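Local coordinates for carboxyl esterase NP (Bacillus subtilis, PDB 4CCW), which catalyses the hydrolysis of carboxylic esters to an alcohol and a carboxylate, and is also known as naproxen esterase, at residues R40-H45 with K94-L100; A155-F161 with P221-T225; K147-I151 with V287-F291; S34-S38 with D116-I120; A232-L238 with V260-A265. All coordinates share one frame. Numbering follows the deposited sequence.

Interaction 1 (R40-H45 with K94-L100); sequences RFGQTH and KSIPENL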
# COMPACT_ATOMS: atom_id res chain seq x y z
N ARG A 40 -9.84 7.63 -14.99
CA ARG A 40 -10.55 6.88 -16.04
C ARG A 40 -11.15 5.59 -15.48
O ARG A 40 -12.00 4.96 -16.12
CB ARG A 40 -9.63 6.59 -17.24
CG ARG A 40 -8.60 5.48 -17.01
CD ARG A 40 -7.59 5.38 -18.14
NE ARG A 40 -6.54 6.39 -18.02
CZ ARG A 40 -5.56 6.55 -18.90
NH1 ARG A 40 -5.48 5.77 -19.97
NH2 ARG A 40 -4.65 7.50 -18.71
N PHE A 41 -10.69 5.20 -14.29
CA PHE A 41 -11.23 4.03 -13.61
C PHE A 41 -11.97 4.36 -12.32
O PHE A 41 -12.22 3.48 -11.49
CB PHE A 41 -10.15 2.97 -13.40
CG PHE A 41 -9.57 2.44 -14.68
CD1 PHE A 41 -10.37 1.77 -15.60
CD2 PHE A 41 -8.22 2.62 -14.97
CE1 PHE A 41 -9.83 1.30 -16.79
CE2 PHE A 41 -7.68 2.16 -16.16
CZ PHE A 41 -8.48 1.49 -17.07
N GLY A 42 -12.35 5.63 -12.16
CA GLY A 42 -13.29 6.00 -11.11
C GLY A 42 -12.76 6.97 -10.08
O GLY A 42 -11.57 7.32 -10.09
N GLN A 43 -13.65 7.39 -9.18
CA GLN A 43 -13.31 8.39 -8.17
C GLN A 43 -12.39 7.81 -7.10
O GLN A 43 -12.72 6.81 -6.45
CB GLN A 43 -14.58 8.96 -7.52
CG GLN A 43 -15.55 9.61 -8.51
CD GLN A 43 -15.09 10.98 -8.99
OE1 GLN A 43 -14.18 11.58 -8.42
NE2 GLN A 43 -15.75 11.49 -10.02
N THR A 44 -11.25 8.47 -6.92
CA THR A 44 -10.17 7.98 -6.09
C THR A 44 -9.99 8.88 -4.87
O THR A 44 -9.80 10.09 -5.00
CB THR A 44 -8.87 7.92 -6.92
OG1 THR A 44 -9.07 7.00 -8.01
CG2 THR A 44 -7.69 7.45 -6.10
N HIS A 45 -10.07 8.27 -3.69
CA HIS A 45 -9.99 9.01 -2.45
C HIS A 45 -8.55 9.28 -2.07
O HIS A 45 -7.68 8.41 -2.19
CB HIS A 45 -10.73 8.24 -1.35
CG HIS A 45 -10.92 9.02 -0.08
ND1 HIS A 45 -10.11 8.88 0.99
CD2 HIS A 45 -11.87 9.97 0.27
CE1 HIS A 45 -10.51 9.72 1.97
NE2 HIS A 45 -11.59 10.38 1.53
N LYS A 94 -12.14 3.81 0.32
CA LYS A 94 -13.10 4.83 -0.12
C LYS A 94 -13.07 5.13 -1.63
O LYS A 94 -13.92 5.88 -2.13
CB LYS A 94 -12.90 6.12 0.68
CG LYS A 94 -13.52 6.14 2.07
CD LYS A 94 -13.58 7.58 2.58
CE LYS A 94 -14.32 7.70 3.90
NZ LYS A 94 -14.59 9.13 4.25
N SER A 95 -12.09 4.58 -2.35
CA SER A 95 -12.09 4.71 -3.81
C SER A 95 -13.21 3.90 -4.46
O SER A 95 -13.59 2.84 -3.96
CB SER A 95 -10.73 4.34 -4.40
OG SER A 95 -9.80 5.34 -4.03
N ILE A 96 -13.77 4.42 -5.54
CA ILE A 96 -14.93 3.78 -6.18
C ILE A 96 -14.62 3.34 -7.62
O ILE A 96 -14.55 4.18 -8.53
CB ILE A 96 -16.21 4.66 -6.13
CG1 ILE A 96 -16.46 5.20 -4.72
CG2 ILE A 96 -17.43 3.88 -6.61
CD1 ILE A 96 -17.67 6.12 -4.60
N PRO A 97 -14.43 2.03 -7.84
CA PRO A 97 -14.00 1.55 -9.16
C PRO A 97 -15.12 1.60 -10.19
O PRO A 97 -16.26 1.27 -9.88
CB PRO A 97 -13.58 0.11 -8.89
CG PRO A 97 -14.36 -0.30 -7.69
CD PRO A 97 -14.57 0.93 -6.87
N GLU A 98 -14.77 2.02 -11.40
CA GLU A 98 -15.67 1.94 -12.54
C GLU A 98 -14.93 1.34 -13.72
O GLU A 98 -13.79 1.73 -14.00
CB GLU A 98 -16.19 3.32 -12.94
CG GLU A 98 -17.08 4.01 -11.93
CD GLU A 98 -17.62 5.33 -12.44
OE1 GLU A 98 -18.53 5.31 -13.30
OE2 GLU A 98 -17.14 6.38 -11.99
N ASN A 99 -15.59 0.41 -14.41
CA ASN A 99 -15.05 -0.26 -15.60
C ASN A 99 -13.59 -0.69 -15.46
O ASN A 99 -12.75 -0.38 -16.31
CB ASN A 99 -15.28 0.60 -16.86
CG ASN A 99 -16.76 0.72 -17.22
OD1 ASN A 99 -17.55 -0.18 -16.97
ND2 ASN A 99 -17.13 1.86 -17.81
N LEU A 100 -13.31 -1.41 -14.38
CA LEU A 100 -11.94 -1.80 -14.03
C LEU A 100 -11.69 -3.28 -14.33
O LEU A 100 -12.20 -4.16 -13.62
CB LEU A 100 -11.67 -1.48 -12.55
CG LEU A 100 -10.34 -1.85 -11.89
CD1 LEU A 100 -9.20 -0.97 -12.36
CD2 LEU A 100 -10.49 -1.75 -10.38
O HOH W 1 -16.27 6.34 -9.14

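Interaction 2 (A155-F161 with P221-T225); sequences AETFLPF and PYVFT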
# COMPACT_ATOMS: atom_id res chain seq x y z
N ALA A 155 3.56 -7.02 -1.99
CA ALA A 155 2.79 -8.20 -2.36
C ALA A 155 3.50 -8.81 -3.56
O ALA A 155 3.73 -8.15 -4.56
CB ALA A 155 1.37 -7.83 -2.74
N GLU A 156 3.88 -10.08 -3.42
CA GLU A 156 4.67 -10.78 -4.42
C GLU A 156 5.82 -9.91 -4.93
O GLU A 156 6.69 -9.58 -4.13
CB GLU A 156 3.76 -11.39 -5.51
CG GLU A 156 3.00 -12.57 -4.93
CD GLU A 156 2.48 -13.53 -5.99
OE1 GLU A 156 2.35 -13.14 -7.17
OE2 GLU A 156 2.22 -14.69 -5.64
N THR A 157 5.81 -9.52 -6.20
CA THR A 157 6.84 -8.61 -6.78
C THR A 157 8.18 -9.32 -7.03
O THR A 157 8.60 -9.46 -8.18
CB THR A 157 7.01 -7.32 -5.93
OG1 THR A 157 5.74 -6.68 -5.78
CG2 THR A 157 8.03 -6.32 -6.59
N PHE A 158 8.84 -9.77 -5.96
CA PHE A 158 10.09 -10.53 -6.10
C PHE A 158 9.90 -12.04 -5.99
O PHE A 158 10.55 -12.80 -6.71
CB PHE A 158 11.15 -10.02 -5.11
CG PHE A 158 11.39 -8.56 -5.23
CD1 PHE A 158 12.09 -8.04 -6.33
CD2 PHE A 158 10.88 -7.68 -4.29
CE1 PHE A 158 12.28 -6.67 -6.46
CE2 PHE A 158 11.09 -6.32 -4.40
CZ PHE A 158 11.79 -5.81 -5.49
N LEU A 159 9.00 -12.48 -5.12
CA LEU A 159 8.73 -13.90 -4.90
C LEU A 159 7.23 -14.11 -4.90
O LEU A 159 6.50 -13.18 -4.56
CB LEU A 159 9.23 -14.36 -3.53
CG LEU A 159 10.73 -14.39 -3.25
CD1 LEU A 159 10.91 -14.96 -1.85
CD2 LEU A 159 11.46 -15.23 -4.29
N PRO A 160 6.77 -15.33 -5.26
CA PRO A 160 5.34 -15.62 -5.12
C PRO A 160 4.96 -15.78 -3.66
O PRO A 160 5.83 -16.05 -2.83
CB PRO A 160 5.16 -16.95 -5.84
CG PRO A 160 6.51 -17.56 -5.93
CD PRO A 160 7.53 -16.47 -5.83
N PHE A 161 3.68 -15.62 -3.35
CA PHE A 161 3.19 -15.81 -1.99
C PHE A 161 3.43 -17.22 -1.51
O PHE A 161 3.33 -18.19 -2.28
CB PHE A 161 1.66 -15.62 -1.92
CG PHE A 161 1.20 -14.20 -2.09
CD1 PHE A 161 1.70 -13.17 -1.30
CD2 PHE A 161 0.17 -13.92 -3.00
CE1 PHE A 161 1.21 -11.87 -1.44
CE2 PHE A 161 -0.31 -12.62 -3.15
CZ PHE A 161 0.22 -11.60 -2.37
N PRO A 221 -2.01 -10.52 -8.09
CA PRO A 221 -0.59 -10.29 -7.82
C PRO A 221 0.29 -10.73 -8.98
O PRO A 221 -0.18 -11.43 -9.88
CB PRO A 221 -0.33 -11.16 -6.59
CG PRO A 221 -1.30 -12.28 -6.74
CD PRO A 221 -2.54 -11.63 -7.27
N TYR A 222 1.55 -10.30 -8.95
CA TYR A 222 2.47 -10.57 -10.04
C TYR A 222 3.89 -10.65 -9.51
O TYR A 222 4.24 -9.94 -8.57
CB TYR A 222 2.36 -9.48 -11.13
CG TYR A 222 3.29 -9.68 -12.32
CD1 TYR A 222 3.16 -10.80 -13.16
CD2 TYR A 222 4.31 -8.77 -12.60
CE1 TYR A 222 4.00 -11.00 -14.24
CE2 TYR A 222 5.16 -8.96 -13.68
CZ TYR A 222 5.00 -10.08 -14.49
OH TYR A 222 5.84 -10.30 -15.55
N VAL A 223 4.69 -11.54 -10.10
CA VAL A 223 6.12 -11.63 -9.82
C VAL A 223 6.86 -11.18 -11.08
O VAL A 223 6.69 -11.76 -12.15
CB VAL A 223 6.51 -13.07 -9.46
CG1 VAL A 223 8.04 -13.22 -9.35
CG2 VAL A 223 5.85 -13.45 -8.13
N PHE A 224 7.65 -10.12 -10.96
CA PHE A 224 8.33 -9.58 -12.14
C PHE A 224 9.42 -10.54 -12.62
O PHE A 224 10.08 -11.18 -11.81
CB PHE A 224 8.91 -8.19 -11.83
CG PHE A 224 7.85 -7.17 -11.56
CD1 PHE A 224 7.28 -6.44 -12.62
CD2 PHE A 224 7.37 -6.96 -10.27
CE1 PHE A 224 6.26 -5.51 -12.38
CE2 PHE A 224 6.33 -6.06 -10.03
CZ PHE A 224 5.80 -5.32 -11.08
N THR A 225 9.60 -10.62 -13.93
CA THR A 225 10.62 -11.48 -14.50
C THR A 225 12.02 -10.93 -14.19
O THR A 225 12.19 -9.77 -13.78
CB THR A 225 10.48 -11.61 -16.02
OG1 THR A 225 10.76 -10.34 -16.64
CG2 THR A 225 9.07 -12.12 -16.41

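Interaction 3 (K147-I151 with V287-F291); sequences KSAAI and VMRFF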
# COMPACT_ATOMS: atom_id res chain seq x y z
N LYS A 147 10.71 9.92 -8.72
CA LYS A 147 12.05 10.36 -8.27
C LYS A 147 12.82 9.19 -7.64
O LYS A 147 13.97 8.93 -7.98
CB LYS A 147 11.92 11.52 -7.29
CG LYS A 147 11.28 12.77 -7.90
CD LYS A 147 11.42 14.00 -7.01
CE LYS A 147 10.81 15.23 -7.67
NZ LYS A 147 11.69 15.88 -8.69
N SER A 148 12.16 8.51 -6.70
CA SER A 148 12.69 7.32 -6.05
C SER A 148 11.52 6.67 -5.32
O SER A 148 10.49 7.31 -5.13
CB SER A 148 13.85 7.65 -5.10
OG SER A 148 13.39 8.22 -3.88
N ALA A 149 11.68 5.41 -4.93
CA ALA A 149 10.58 4.63 -4.37
C ALA A 149 11.05 3.78 -3.21
O ALA A 149 12.13 3.19 -3.28
CB ALA A 149 9.97 3.76 -5.46
N ALA A 150 10.25 3.75 -2.15
CA ALA A 150 10.45 2.87 -1.01
C ALA A 150 9.36 1.83 -1.10
O ALA A 150 8.16 2.15 -1.11
CB ALA A 150 10.35 3.64 0.30
N ILE A 151 9.79 0.58 -1.20
CA ILE A 151 8.87 -0.54 -1.40
C ILE A 151 8.97 -1.37 -0.14
O ILE A 151 10.03 -1.88 0.19
CB ILE A 151 9.24 -1.34 -2.68
CG1 ILE A 151 8.99 -0.46 -3.92
CG2 ILE A 151 8.47 -2.65 -2.76
CD1 ILE A 151 9.50 -1.04 -5.23
N VAL A 287 13.35 5.74 5.71
CA VAL A 287 12.79 6.19 4.44
C VAL A 287 13.20 7.63 4.15
O VAL A 287 13.61 7.96 3.02
CB VAL A 287 11.25 6.05 4.42
CG1 VAL A 287 10.66 6.83 3.25
CG2 VAL A 287 10.84 4.59 4.36
N MET A 288 13.13 8.49 5.16
CA MET A 288 13.56 9.87 4.99
C MET A 288 15.01 9.98 4.56
O MET A 288 15.34 10.75 3.65
CB MET A 288 13.34 10.68 6.26
CG MET A 288 12.82 12.06 5.95
SD MET A 288 11.04 11.95 5.73
CE MET A 288 10.62 12.25 7.44
N ARG A 289 15.87 9.19 5.20
CA ARG A 289 17.30 9.20 4.92
C ARG A 289 17.56 8.83 3.46
O ARG A 289 18.39 9.44 2.79
CB ARG A 289 18.02 8.22 5.84
CG ARG A 289 19.53 8.31 5.85
CD ARG A 289 20.09 7.45 6.97
NE ARG A 289 20.26 6.05 6.59
CZ ARG A 289 20.01 5.00 7.37
NH1 ARG A 289 19.52 5.16 8.59
NH2 ARG A 289 20.22 3.78 6.92
N PHE A 290 16.82 7.82 2.98
CA PHE A 290 16.90 7.38 1.60
C PHE A 290 16.49 8.46 0.60
O PHE A 290 17.17 8.66 -0.41
CB PHE A 290 16.06 6.12 1.39
CG PHE A 290 16.01 5.66 -0.04
CD1 PHE A 290 17.10 5.00 -0.60
CD2 PHE A 290 14.89 5.88 -0.82
CE1 PHE A 290 17.07 4.57 -1.92
CE2 PHE A 290 14.86 5.45 -2.15
CZ PHE A 290 15.95 4.81 -2.69
N PHE A 291 15.39 9.15 0.89
CA PHE A 291 14.89 10.21 0.01
C PHE A 291 15.81 11.44 -0.01
O PHE A 291 15.87 12.15 -1.01
CB PHE A 291 13.48 10.63 0.41
CG PHE A 291 12.40 9.63 0.09
CD1 PHE A 291 12.60 8.64 -0.87
CD2 PHE A 291 11.17 9.70 0.72
CE1 PHE A 291 11.61 7.73 -1.17
CE2 PHE A 291 10.16 8.79 0.43
CZ PHE A 291 10.38 7.80 -0.52

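Interaction 4 (S34-S38 with D116-I120); sequences SFYIS and DNLGI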
# COMPACT_ATOMS: atom_id res chain seq x y z
N SER A 34 -9.46 15.32 3.14
CA SER A 34 -9.95 14.21 2.34
C SER A 34 -10.65 14.77 1.11
O SER A 34 -11.41 15.73 1.22
CB SER A 34 -10.93 13.37 3.14
OG SER A 34 -10.26 12.68 4.17
N PHE A 35 -10.39 14.17 -0.04
CA PHE A 35 -11.02 14.60 -1.28
C PHE A 35 -10.98 13.50 -2.34
O PHE A 35 -10.30 12.48 -2.17
CB PHE A 35 -10.39 15.91 -1.80
CG PHE A 35 -8.95 15.78 -2.20
CD1 PHE A 35 -7.94 15.87 -1.24
CD2 PHE A 35 -8.59 15.62 -3.53
CE1 PHE A 35 -6.60 15.77 -1.60
CE2 PHE A 35 -7.26 15.51 -3.90
CZ PHE A 35 -6.26 15.59 -2.93
N TYR A 36 -11.72 13.72 -3.42
CA TYR A 36 -11.78 12.76 -4.51
C TYR A 36 -11.15 13.31 -5.79
O TYR A 36 -11.25 14.50 -6.09
CB TYR A 36 -13.22 12.30 -4.76
CG TYR A 36 -13.76 11.37 -3.69
CD1 TYR A 36 -13.59 9.99 -3.79
CD2 TYR A 36 -14.45 11.87 -2.58
CE1 TYR A 36 -14.09 9.13 -2.82
CE2 TYR A 36 -14.95 11.02 -1.60
CZ TYR A 36 -14.77 9.65 -1.72
OH TYR A 36 -15.26 8.78 -0.76
N ILE A 37 -10.50 12.41 -6.52
CA ILE A 37 -9.90 12.71 -7.81
C ILE A 37 -10.54 11.80 -8.84
O ILE A 37 -10.60 10.59 -8.66
CB ILE A 37 -8.37 12.47 -7.77
CG1 ILE A 37 -7.67 13.68 -7.15
CG2 ILE A 37 -7.82 12.21 -9.16
CD1 ILE A 37 -6.28 13.36 -6.65
N SER A 38 -11.04 12.39 -9.92
CA SER A 38 -11.62 11.63 -11.01
C SER A 38 -10.52 11.00 -11.86
O SER A 38 -9.58 11.68 -12.26
CB SER A 38 -12.51 12.53 -11.87
OG SER A 38 -13.13 11.79 -12.90
N ASP A 116 -1.34 13.04 -12.71
CA ASP A 116 -1.69 14.17 -13.58
C ASP A 116 -2.67 15.13 -12.90
O ASP A 116 -2.51 16.36 -12.96
CB ASP A 116 -2.25 13.68 -14.92
CG ASP A 116 -1.21 12.97 -15.78
OD1 ASP A 116 0.01 13.09 -15.53
OD2 ASP A 116 -1.62 12.28 -16.74
N ASN A 117 -3.69 14.57 -12.25
CA ASN A 117 -4.73 15.34 -11.58
C ASN A 117 -4.31 16.05 -10.30
O ASN A 117 -4.95 17.02 -9.88
CB ASN A 117 -5.95 14.45 -11.33
CG ASN A 117 -6.57 13.95 -12.62
OD1 ASN A 117 -6.11 14.28 -13.71
ND2 ASN A 117 -7.62 13.16 -12.50
N LEU A 118 -3.22 15.58 -9.70
CA LEU A 118 -2.60 16.25 -8.56
C LEU A 118 -1.53 17.23 -9.01
O LEU A 118 -0.95 17.96 -8.20
CB LEU A 118 -2.00 15.22 -7.59
CG LEU A 118 -3.00 14.46 -6.71
CD1 LEU A 118 -2.37 13.23 -6.07
CD2 LEU A 118 -3.59 15.39 -5.65
N GLY A 119 -1.24 17.24 -10.31
CA GLY A 119 -0.26 18.16 -10.89
C GLY A 119 1.17 17.76 -10.59
O GLY A 119 2.07 18.59 -10.60
N ILE A 120 1.36 16.46 -10.34
CA ILE A 120 2.68 15.92 -10.06
C ILE A 120 3.46 15.75 -11.37
O ILE A 120 2.92 15.26 -12.38
CB ILE A 120 2.59 14.61 -9.25
CG1 ILE A 120 2.06 14.89 -7.83
CG2 ILE A 120 3.95 13.92 -9.19
CD1 ILE A 120 1.60 13.67 -7.06

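Interaction 5 (A232-L238 with V260-A265); sequences ARVPILL and VPDIEA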
# COMPACT_ATOMS: atom_id res chain seq x y z
N ALA A 232 14.81 -1.84 -14.20
CA ALA A 232 14.52 -0.73 -13.27
C ALA A 232 15.48 0.44 -13.48
O ALA A 232 16.70 0.24 -13.51
CB ALA A 232 14.59 -1.21 -11.82
N ARG A 233 14.93 1.64 -13.60
CA ARG A 233 15.74 2.86 -13.83
C ARG A 233 15.45 3.96 -12.79
O ARG A 233 15.76 5.13 -12.99
CB ARG A 233 15.46 3.40 -15.24
CG ARG A 233 16.06 2.58 -16.36
CD ARG A 233 16.02 3.36 -17.68
NE ARG A 233 14.71 3.29 -18.34
CZ ARG A 233 14.09 4.32 -18.90
NH1 ARG A 233 14.62 5.53 -18.87
NH2 ARG A 233 12.91 4.15 -19.49
N VAL A 234 14.85 3.55 -11.68
CA VAL A 234 14.49 4.44 -10.58
C VAL A 234 15.16 3.88 -9.31
O VAL A 234 15.14 2.67 -9.09
CB VAL A 234 12.94 4.46 -10.42
CG1 VAL A 234 12.51 5.34 -9.26
CG2 VAL A 234 12.27 4.96 -11.70
N PRO A 235 15.72 4.75 -8.45
CA PRO A 235 16.28 4.22 -7.20
C PRO A 235 15.19 3.63 -6.32
O PRO A 235 14.12 4.23 -6.17
CB PRO A 235 16.90 5.45 -6.51
CG PRO A 235 16.79 6.58 -7.47
CD PRO A 235 15.79 6.22 -8.52
N ILE A 236 15.49 2.47 -5.72
CA ILE A 236 14.56 1.73 -4.89
C ILE A 236 15.16 1.45 -3.52
O ILE A 236 16.33 1.07 -3.42
CB ILE A 236 14.16 0.41 -5.57
CG1 ILE A 236 13.37 0.69 -6.86
CG2 ILE A 236 13.44 -0.53 -4.62
CD1 ILE A 236 13.13 -0.55 -7.70
N LEU A 237 14.36 1.67 -2.48
CA LEU A 237 14.70 1.22 -1.15
C LEU A 237 13.73 0.10 -0.88
O LEU A 237 12.52 0.31 -0.90
CB LEU A 237 14.54 2.34 -0.10
CG LEU A 237 14.60 1.91 1.38
CD1 LEU A 237 16.04 1.65 1.81
CD2 LEU A 237 14.00 3.00 2.27
N LEU A 238 14.25 -1.09 -0.62
CA LEU A 238 13.41 -2.23 -0.28
C LEU A 238 13.56 -2.56 1.18
O LEU A 238 14.65 -2.92 1.62
CB LEU A 238 13.76 -3.45 -1.16
CG LEU A 238 13.07 -4.77 -0.80
CD1 LEU A 238 11.55 -4.66 -1.03
CD2 LEU A 238 13.62 -5.92 -1.66
N VAL A 260 17.89 -5.91 -9.48
CA VAL A 260 17.50 -4.49 -9.56
C VAL A 260 18.77 -3.64 -9.49
O VAL A 260 19.50 -3.73 -8.53
CB VAL A 260 16.52 -4.09 -8.43
CG1 VAL A 260 16.22 -2.60 -8.47
CG2 VAL A 260 15.23 -4.90 -8.53
N PRO A 261 19.02 -2.82 -10.52
CA PRO A 261 20.30 -2.09 -10.61
C PRO A 261 20.57 -1.13 -9.47
O PRO A 261 21.69 -1.05 -8.97
CB PRO A 261 20.15 -1.30 -11.90
CG PRO A 261 19.26 -2.15 -12.72
CD PRO A 261 18.24 -2.66 -11.76
N ASP A 262 19.56 -0.38 -9.06
CA ASP A 262 19.82 0.70 -8.13
C ASP A 262 18.92 0.41 -6.94
O ASP A 262 17.78 0.86 -6.90
CB ASP A 262 19.51 2.05 -8.79
CG ASP A 262 19.93 3.25 -7.95
OD1 ASP A 262 20.23 3.10 -6.74
OD2 ASP A 262 19.97 4.37 -8.51
N ILE A 263 19.45 -0.38 -6.00
CA ILE A 263 18.66 -0.86 -4.87
C ILE A 263 19.42 -0.73 -3.54
O ILE A 263 20.64 -0.93 -3.50
CB ILE A 263 18.16 -2.32 -5.08
CG1 ILE A 263 17.01 -2.65 -4.13
CG2 ILE A 263 19.28 -3.34 -4.93
CD1 ILE A 263 16.13 -3.79 -4.59
N GLU A 264 18.70 -0.33 -2.50
CA GLU A 264 19.18 -0.43 -1.13
C GLU A 264 18.13 -1.31 -0.46
O GLU A 264 16.97 -0.94 -0.35
CB GLU A 264 19.29 0.97 -0.47
CG GLU A 264 20.25 1.92 -1.20
CD GLU A 264 20.50 3.23 -0.45
OE1 GLU A 264 20.03 3.40 0.68
OE2 GLU A 264 21.20 4.10 -1.01
N ALA A 265 18.53 -2.52 -0.06
CA ALA A 265 17.57 -3.47 0.49
C ALA A 265 18.03 -3.96 1.84
O ALA A 265 19.22 -4.16 2.05
CB ALA A 265 17.37 -4.64 -0.48
O HOH W 2 16.90 0.69 -10.27
O HOH W 3 18.61 2.80 -4.40

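Interaction 1 (R40-H45 with K94-L100)
K94 opens the segment by laying its aliphatic chain over H45. K94 CD sits 3.7 Å from the centroid of the H45 ring and almost on the ring normal, a CH-pi contact. K94 CB also meets H45 CG at 3.6 Å. The amino group reaches past the ring to N22 of helix 12-24. S95 comes next, with S95 OG accepting a hydrogen bond from H45 N at 3.0 Å. OG is also bonded to the backbone of D87. I96 then brings the two backbones together, and I96 N donates to Q43 O at 2.8 Å. The segments run antiparallel here. Residues 96-97 form a short, weakly bonded strand beside strand 42-49, at one side of the central sheet of this alpha/beta hydrolase. Next to this bond, water 1 accepts from Q43 N at 2.8 Å and donates to I96 O at 2.8 Å and to E98 OE2 at 3.0 Å. P97 passes close to G42, with 4.9 Å between their CA atoms. A CB on G42 would clash with I96 O, so the close approach depends on the missing side chain. E98 N donates to F41 O at 2.9 Å. N99 O lies at the edge of the F41 ring, 3.3 Å from F41 CD1. L100 CD1 packs 4.1 Å from F41 CG, while W110 and D106 of helix 104-118 also touch F41.

Interaction 2 (A155-F161 with P221-T225)
Two loops meet through a single backbone bridge at T157 and V223. T157 N donates to Y222 O at 2.9 Å, and F224 N donates to T157 O at 3.0 Å. T157, with chi1 in m, turns T157 OG1 back to donate to A155 O at 2.8 Å, while T157 CG2 packs 3.8 Å from F224 CD2. E156 is in m, t. E156 OE2 accepts from F161 N at 2.9 Å, while E156 OE1 rests on P221 CB (3.4 Å) and V223 CG2 (3.6 Å). V223, in the t rotamer, puts V223 CG2 4.2 Å from P160 CD. F161 places F161 CE2 3.7 Å from P221 CB and also stacks on F165, a residue of the ligand pocket. A155 lies near H273, the likely proton acceptor. The loop after strand 146-152 is thus held to the one before helix 226-230 beside the active site. Two backbone bonds join the loops at T157, and the E156 carboxylate braces its own loop with one oxygen while the other lies on apolar atoms of 221-225.

Interaction 3 (K147-I151 with V287-F291)
F291 packs its ring against S148 and A150 on strand 146-152. This is helix-on-sheet packing in an alpha/beta hydrolase fold. The C-terminal helix 280-291 lies on one face of the central sheet and runs nearly antiparallel to the strand. The axes of the short segments 148-151 and 287-291 approach to 9.3 Å, with 159° between their directions. S148 and A150 point their CA-to-CB bonds toward the helix. A149, between them, points away, to T135 and L139 of helix 130-141 on the other face. The small side chains leave room for the two phenylalanines. A150 CB meets F291 CZ at 4.2 Å and V287 CG2 at the same distance. V287 and F291 are one helical turn apart, joined by the bond from F291 N to V287 O at 3.0 Å. Together they cover A150 and also touch I126 of the neighbouring strand. F290, with chi1 in t, reaches the strand from the position before F291. F290 CE2 lies 3.7 Å from A149 O, and the ring also touches P235. The contact between the segments is largely apolar. S148 is the polar residue in it, and its hydroxyl is bonded to H124, whose ring stacks on F291. S148 OG lies 3.6 Å from F290 CE2 and 3.1 Å from F291 CD1.

Interaction 4 (S34-S38 with D116-I120)
F35 is the first residue of the strand segment to reach the helix. Its CA-to-CB bond points toward it, and F35 CZ meets L118 CD2 at 3.8 Å. The methyl sits at the edge of the ring, near its plane. Y36 points to the other side, where its ring meets H45 edge-to-face. I37 turns back toward the helix and makes the centre of the contact. I37 CD1 packs 3.5 Å from L118 CG, and I37 CG2 lies 3.5 Å from N117 ND2. L118 thus packs against two side chains of the same strand face, and it also touches Y84 of strand 82-86. S38 ends the segment near N117. S38 O and N117 ND2 are only 2.5 Å apart, but the angle is poor and they are not hydrogen-bonded. G119, with a phi of 76°, is the first residue to leave helical geometry. It forms a Schellman motif, with G119 N bonded to D116 O at 3.1 Å. This is the helix-against-sheet layer of the alpha/beta hydrolase fold, seen where the C-terminal end of helix 104-118 covers strand 32-39, the antiparallel partner of strand 42-49.

Interaction 5 (A232-L238 with V260-A265)
This is a parallel strand pair at one edge of the central sheet. It joins the two strands of a beta-alpha-beta unit: strand 236-241, helix 249-259 and strand 263-268. The axes of the short segments 236-238 and 263-265 approach to 4.6 Å, at 14° to each other. Three backbone hydrogen bonds join them. I236 N donates to D262 O at 3.0 Å, E264 N to I236 O at 2.9 Å, and L238 N to E264 O at 2.7 Å. I236, L238, I263 and A265 share one face. There I236 CG2 meets I263 CG1 at 4.2 Å, and L238 CB meets A265 CB at 3.9 Å. The connecting helix covers this face through A256 and L253. L237 and E264 lie on the other face, and E264 forms a salt bridge with R286 of helix 280-291. A232 CB packs on V260 CG1 at 4.0 Å. Water 2 sits where the chains are not yet paired, accepting from D262 N at 3.1 Å and lying 2.9 Å from V234 O. The backbone bonds set the strand alignment, apolar packing closes the face under the connecting helix, and E264 ties the other face to helix 280-291.

Overall arrangement
From the N terminus, interaction 4 opens first, at strand 32-39, and closes at the end of helix 104-118. Interaction 1 is nested inside that loop. The two touch through the hairpin of strands 32-39 and 42-49, where T44 N lies 2.8 Å from I37 O. Interaction 3 then opens on strand 146-152 and closes only at the C-terminal helix 280-291. Interactions 2 and 5 both nest inside it, one after the other. Interaction 2 joins loops near the active site. Interaction 5 extends the sheet beyond strand 146-152, and F158 of interaction 2 packs on its L238 and V260. Interactions 1 and 5 have centres about 30 Å apart on the same sheet.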